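PDB 3D37: tail protein, 43 kDa from Neisseria meningitidis MC58, which is of unknown function but, as a tail protein with Mu gpP-like and gp44-like baseplate domains, probably forms part of a phage tail baseplate hub. Local coordinates for residues V186-W191 against H302-E307; C198-M203 against L280-G285. All coordinates share one frame; numbering follows the deposited sequence.

Contact 1: V186-W191 against H302-E307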
loop_
_atom_site.group_PDB
_atom_site.type_symbol
_atom_site.label_atom_id
_atom_site.label_comp_id
_atom_site.label_asym_id
_atom_site.label_seq_id
_atom_site.Cartn_x
_atom_site.Cartn_y
_atom_site.Cartn_z
ATOM N N VAL A 186 -28.755 -28.538 0.552
ATOM C CA VAL A 186 -27.675 -29.408 1.012
ATOM C C VAL A 186 -27.042 -28.905 2.253
ATOM O O VAL A 186 -26.266 -29.633 2.868
ATOM C CB VAL A 186 -26.547 -29.601 -0.025
ATOM C CG1 VAL A 186 -27.108 -30.356 -1.210
ATOM C CG2 VAL A 186 -25.913 -28.257 -0.363
ATOM N N ALA A 187 -27.351 -27.659 2.602
ATOM C CA ALA A 187 -26.691 -26.957 3.671
ATOM C C ALA A 187 -27.555 -25.769 4.081
ATOM O O ALA A 187 -28.361 -25.280 3.289
ATOM C CB ALA A 187 -25.312 -26.477 3.216
ATOM N N THR A 188 -27.397 -25.373 5.342
ATOM C CA THR A 188 -27.891 -24.146 5.897
ATOM C C THR A 188 -26.705 -23.307 6.327
ATOM O O THR A 188 -25.882 -23.708 7.175
ATOM C CB THR A 188 -28.792 -24.370 7.087
ATOM O OG1 THR A 188 -29.962 -25.056 6.639
ATOM C CG2 THR A 188 -29.180 -23.042 7.711
ATOM N N LEU A 189 -26.589 -22.140 5.703
ATOM C CA LEU A 189 -25.533 -21.205 6.041
ATOM C C LEU A 189 -26.164 -20.025 6.760
ATOM O O LEU A 189 -27.262 -19.605 6.437
ATOM C CB LEU A 189 -24.838 -20.747 4.800
ATOM C CG LEU A 189 -24.152 -21.814 3.950
ATOM C CD1 LEU A 189 -23.628 -21.145 2.704
ATOM C CD2 LEU A 189 -23.029 -22.530 4.686
ATOM N N CYS A 190 -25.473 -19.497 7.750
ATOM C CA CYS A 190 -26.003 -18.374 8.506
ATOM C C CYS A 190 -24.926 -17.352 8.827
ATOM O O CYS A 190 -23.724 -17.645 8.847
ATOM C CB CYS A 190 -26.776 -18.837 9.775
ATOM S SG CYS A 190 -25.805 -19.606 11.130
ATOM N N TRP A 191 -25.396 -16.120 8.983
ATOM C CA TRP A 191 -24.572 -14.967 9.286
ATOM C C TRP A 191 -24.877 -14.520 10.690
ATOM O O TRP A 191 -26.040 -14.331 11.038
ATOM C CB TRP A 191 -24.883 -13.792 8.365
ATOM C CG TRP A 191 -24.259 -12.560 8.859
ATOM C CD1 TRP A 191 -24.790 -11.666 9.743
ATOM C CD2 TRP A 191 -22.933 -12.111 8.577
ATOM N NE1 TRP A 191 -23.875 -10.687 10.024
ATOM C CE2 TRP A 191 -22.730 -10.927 9.310
ATOM C CE3 TRP A 191 -21.896 -12.605 7.797
ATOM C CZ2 TRP A 191 -21.538 -10.214 9.249
ATOM C CZ3 TRP A 191 -20.719 -11.894 7.713
ATOM C CH2 TRP A 191 -20.539 -10.718 8.441
ATOM N N HIS A 302 -29.991 -23.207 1.998
ATOM C CA HIS A 302 -30.810 -22.449 2.913
ATOM C C HIS A 302 -29.935 -21.401 3.588
ATOM O O HIS A 302 -28.874 -21.715 4.166
ATOM C CB HIS A 302 -31.460 -23.403 3.934
ATOM C CG HIS A 302 -32.314 -22.719 4.946
ATOM N ND1 HIS A 302 -32.458 -23.189 6.229
ATOM C CD2 HIS A 302 -33.089 -21.615 4.860
ATOM C CE1 HIS A 302 -33.308 -22.419 6.885
ATOM N NE2 HIS A 302 -33.705 -21.456 6.075
ATOM N N VAL A 303 -30.320 -20.139 3.470
ATOM C CA VAL A 303 -29.543 -19.036 4.078
ATOM C C VAL A 303 -30.333 -18.319 5.158
ATOM O O VAL A 303 -31.495 -17.953 4.934
ATOM C CB VAL A 303 -29.077 -17.996 3.000
ATOM C CG1 VAL A 303 -28.292 -16.805 3.639
ATOM C CG2 VAL A 303 -28.229 -18.681 1.918
ATOM N N ILE A 304 -29.694 -18.128 6.323
ATOM C CA ILE A 304 -30.268 -17.332 7.419
ATOM C C ILE A 304 -29.374 -16.142 7.798
ATOM O O ILE A 304 -28.179 -16.276 8.096
ATOM C CB ILE A 304 -30.636 -18.184 8.676
ATOM C CG1 ILE A 304 -31.530 -19.352 8.282
ATOM C CG2 ILE A 304 -31.355 -17.314 9.776
ATOM C CD1 ILE A 304 -31.561 -20.447 9.363
ATOM N N ASP A 305 -29.964 -14.964 7.754
ATOM C CA ASP A 305 -29.315 -13.768 8.278
ATOM C C ASP A 305 -30.371 -13.035 9.087
ATOM O O ASP A 305 -31.188 -12.318 8.530
ATOM C CB ASP A 305 -28.805 -12.904 7.127
ATOM C CG ASP A 305 -28.033 -11.702 7.589
ATOM O OD1 ASP A 305 -28.164 -11.309 8.772
ATOM O OD2 ASP A 305 -27.227 -11.178 6.771
ATOM N N ASP A 306 -30.362 -13.251 10.397
ATOM C CA ASP A 306 -31.301 -12.561 11.301
ATOM C C ASP A 306 -31.174 -11.038 11.251
ATOM O O ASP A 306 -32.183 -10.349 11.214
ATOM C CB ASP A 306 -31.149 -13.065 12.741
ATOM C CG ASP A 306 -31.812 -14.447 12.965
ATOM O OD1 ASP A 306 -32.436 -14.998 12.056
ATOM O OD2 ASP A 306 -31.708 -14.978 14.089
ATOM N N GLU A 307 -29.950 -10.517 11.232
ATOM C CA GLU A 307 -29.719 -9.057 11.085
ATOM C C GLU A 307 -30.506 -8.481 9.914
ATOM O O GLU A 307 -31.198 -7.486 10.061
ATOM C CB GLU A 307 -28.237 -8.726 10.858
ATOM C CG GLU A 307 -27.435 -8.622 12.086
ATOM C CD GLU A 307 -25.909 -8.513 11.827
ATOM O OE1 GLU A 307 -25.476 -7.954 10.785
ATOM O OE2 GLU A 307 -25.155 -9.028 12.692
HETATM O O HOH W 1 -28.582 -15.214 11.500
HETATM O O HOH W 2 -27.607 -12.337 12.637
#
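Thr188 and His302 lie side by side and point the same way, and OG1 of Thr188 meets ND1 of His302 at the ring edge, near the ring plane, in a 3.1 Å hydrogen bond whose donor could be either residue. The CG2 branch of Thr188, anti to its backbone N, runs on to Ile304 CD1 at 3.9 Å. Cys190 completes this face of the sheet, its CB 4.1 Å from Ile304 CB. Leu189, Val303, Trp191 and Asp305 occupy the other face. There the Asp305 carboxylate lies beside the Trp191 indole, the two planes 35° apart, with OD1 3.5 Å from CD1. Glu307, reaching in from the turn after the strand, brings its CD in plane to the indole edge, its carboxylate turned 85° to the ring; Trp191 NE1 gives Glu307 OE2 a weak bond of 3.4 Å. Between the two faces the backbones form a parallel ladder: His302 N to Ala187 O, Leu189 N to His302 O, Ile304 N to Leu189 O at 2.8 Å with an N-H...O angle of 167°, and Trp191 N to Ile304 O. Beyond the last rung two waters take over, both donating to Trp191 O, one accepting from Asp306 N at 2.9 Å and the other from Glu307 N. In the second shell, Asp311 binds His302 NE2, so both ring nitrogens are held and the imidazole's rotation is fixed. Lys80 of the second subunit forms a salt bridge with Asp305 OD2 and, with Lys82 of that subunit, a cation-pi contact with Trp191, which places this end of the ladder at a subunit interface. Strand 187-191 thus joins strand 300-305 in parallel, whereas strand 310-324 pairs antiparallel with 300-305, as in a mixed beta-sheet, in a C-terminal region whose sequence family belongs to the phage-barrel clan.

Contact 2: C198-M203 against L280-G285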
loop_
_atom_site.group_PDB
_atom_site.type_symbol
_atom_site.label_atom_id
_atom_site.label_comp_id
_atom_site.label_asym_id
_atom_site.label_seq_id
_atom_site.Cartn_x
_atom_site.Cartn_y
_atom_site.Cartn_z
ATOM N N CYS A 198 -22.273 -19.674 13.239
ATOM C CA CYS A 198 -22.516 -19.087 11.940
ATOM C C CYS A 198 -21.215 -18.810 11.244
ATOM O O CYS A 198 -20.305 -18.174 11.739
ATOM C CB CYS A 198 -23.358 -17.831 12.016
ATOM S SG CYS A 198 -25.074 -18.137 12.426
ATOM N N ASN A 199 -21.198 -19.249 10.025
ATOM C CA ASN A 199 -20.007 -19.570 9.316
ATOM C C ASN A 199 -19.771 -18.685 8.055
ATOM O O ASN A 199 -18.726 -18.746 7.433
ATOM C CB ASN A 199 -20.181 -21.064 8.942
ATOM C CG ASN A 199 -21.467 -21.374 8.047
ATOM O OD1 ASN A 199 -21.246 -21.614 6.869
ATOM N ND2 ASN A 199 -22.725 -21.460 8.591
ATOM N N ILE A 200 -20.758 -17.893 7.665
ATOM C CA ILE A 200 -20.603 -16.977 6.511
ATOM C C ILE A 200 -19.531 -15.937 6.867
ATOM O O ILE A 200 -19.641 -15.278 7.889
ATOM C CB ILE A 200 -21.957 -16.297 6.150
ATOM C CG1 ILE A 200 -22.922 -17.334 5.573
ATOM C CG2 ILE A 200 -21.772 -15.149 5.189
ATOM C CD1 ILE A 200 -24.375 -16.876 5.607
ATOM N N GLU A 201 -18.503 -15.834 6.033
ATOM C CA GLU A 201 -17.429 -14.854 6.201
ATOM C C GLU A 201 -17.716 -13.480 5.543
ATOM O O GLU A 201 -17.304 -12.440 6.040
ATOM C CB GLU A 201 -16.149 -15.392 5.605
ATOM C CG GLU A 201 -15.627 -16.614 6.322
ATOM C CD GLU A 201 -14.318 -17.085 5.688
ATOM O OE1 GLU A 201 -13.976 -16.572 4.588
ATOM O OE2 GLU A 201 -13.637 -17.947 6.277
ATOM N N ARG A 202 -18.502 -13.512 4.471
ATOM C CA ARG A 202 -18.784 -12.360 3.713
ATOM C C ARG A 202 -20.108 -12.603 2.947
ATOM O O ARG A 202 -20.390 -13.714 2.420
ATOM C CB ARG A 202 -17.497 -12.098 2.922
ATOM C CG ARG A 202 -17.617 -11.406 1.734
ATOM C CD ARG A 202 -16.363 -10.600 1.343
ATOM N NE ARG A 202 -17.003 -9.401 0.862
ATOM C CZ ARG A 202 -16.908 -8.194 1.408
ATOM N NH1 ARG A 202 -16.051 -7.967 2.386
ATOM N NH2 ARG A 202 -17.667 -7.210 0.910
ATOM N N MET A 203 -20.982 -11.607 2.999
ATOM C CA MET A 203 -22.285 -11.639 2.326
ATOM C C MET A 203 -22.413 -10.357 1.478
ATOM O O MET A 203 -22.235 -9.252 2.020
ATOM C CB MET A 203 -23.399 -11.732 3.366
ATOM C CG MET A 203 -24.785 -11.914 2.755
ATOM S SD MET A 203 -25.945 -12.628 3.963
ATOM C CE MET A 203 -25.382 -14.286 4.015
ATOM N N LEU A 280 -27.083 -12.929 -4.663
ATOM C CA LEU A 280 -26.552 -13.086 -3.315
ATOM C C LEU A 280 -25.246 -13.845 -3.435
ATOM O O LEU A 280 -25.251 -14.989 -3.886
ATOM C CB LEU A 280 -27.546 -13.867 -2.471
ATOM C CG LEU A 280 -27.120 -14.317 -1.065
ATOM C CD1 LEU A 280 -26.837 -13.164 -0.145
ATOM C CD2 LEU A 280 -28.233 -15.293 -0.501
ATOM N N THR A 281 -24.136 -13.196 -3.118
ATOM C CA THR A 281 -22.791 -13.812 -3.133
ATOM C C THR A 281 -22.300 -14.052 -1.707
ATOM O O THR A 281 -22.083 -13.114 -0.930
ATOM C CB THR A 281 -21.769 -12.949 -3.954
ATOM O OG1 THR A 281 -22.349 -12.624 -5.219
ATOM C CG2 THR A 281 -20.516 -13.684 -4.213
ATOM N N ILE A 282 -22.202 -15.328 -1.323
ATOM C CA ILE A 282 -21.714 -15.685 0.006
ATOM C C ILE A 282 -20.316 -16.273 -0.077
ATOM O O ILE A 282 -20.030 -17.131 -0.908
ATOM C CB ILE A 282 -22.686 -16.680 0.668
ATOM C CG1 ILE A 282 -23.987 -15.950 0.996
ATOM C CG2 ILE A 282 -22.015 -17.376 1.909
ATOM C CD1 ILE A 282 -25.101 -16.813 1.483
ATOM N N THR A 283 -19.432 -15.821 0.794
ATOM C CA THR A 283 -18.134 -16.411 0.904
ATOM C C THR A 283 -18.028 -17.232 2.235
ATOM O O THR A 283 -18.426 -16.719 3.305
ATOM C CB THR A 283 -17.043 -15.316 0.814
ATOM O OG1 THR A 283 -17.247 -14.543 -0.397
ATOM C CG2 THR A 283 -15.664 -15.958 0.794
ATOM N N VAL A 284 -17.555 -18.491 2.102
ATOM C CA VAL A 284 -17.374 -19.449 3.187
ATOM C C VAL A 284 -15.956 -19.949 3.218
ATOM O O VAL A 284 -15.242 -19.900 2.232
ATOM C CB VAL A 284 -18.375 -20.635 3.194
ATOM C CG1 VAL A 284 -19.759 -20.151 3.527
ATOM C CG2 VAL A 284 -18.326 -21.446 1.848
ATOM N N GLY A 285 -15.514 -20.400 4.399
ATOM C CA GLY A 285 -14.176 -20.968 4.507
ATOM C C GLY A 285 -14.322 -22.418 4.040
ATOM O O GLY A 285 -15.372 -22.981 4.168
HETATM O O HOH W 3 -16.914 -20.292 6.765
#
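Met203 holds CG anti to its backbone N (chi1 -174°) and then bends at the thioether (chi3 -74°), which lays CE against CD1 of Ile282 at 3.6 Å, the two side chains running side by side. Farther back along the same chain, Met203 CG touches Leu280 CD1 at 3.8 Å. Ile200, crossing Ile282 obliquely, puts its CG1 3.8 Å from CG2 of Ile282, the branch that Met203 does not touch, so Ile282 is packed against both residues, and Val303 of strand 300-305 touches Met203 and Ile282 as well. On the opposite face Arg202 lies alongside Thr283, its CG near OG1, while the guanidinium leads away to a salt bridge with Asp204. The extended Glu201 chain reaches Gly285, the last residue of the strand, with OE2 3.5 Å from Gly285 CA, and its OE1 is bound by Gln330. The backbones are joined by a bond from Thr283 N to Arg202 O (2.8 Å), nearly straight at the hydrogen, and by Glu201 N to Thr283 O (2.9 Å); the bond from Arg202 N to that same oxygen is weak. A water bridges Asn199 O, to which it donates, and Gly285 N. Strand 278-285 also pairs with strand 330-337, while Arg202 and Met203 pair antiparallel with a strand of the second subunit, carrying the sheet across the interface. Glu201 and Arg202 facing the single residue Thr283 make a classic beta bulge in the antiparallel pairing of strands 202-208 and 278-285.

The centres of contacts 1 and 2 lie about 9 Å apart, on the same side of the chain's centre. Along the chain contact 2 is nested within contact 1: strand 187-191 is followed by strand 202-208, and strand 278-285 by strand 300-305; helix 259-276 lies between strands 202-208 and 278-285. A disulfide (Cys190 SG to Cys198 SG, 2.1 Å) ties the two contacts covalently, and a probable hydrogen bond joins Cys190 O to Ile200 N. Asp305 packs on Met203. Strands 187-191 and 202-208 thus add to the beta structure of the C-terminal family region, and both contacts touch the second subunit, consistent with this part of the fold helping to form the subunit interface.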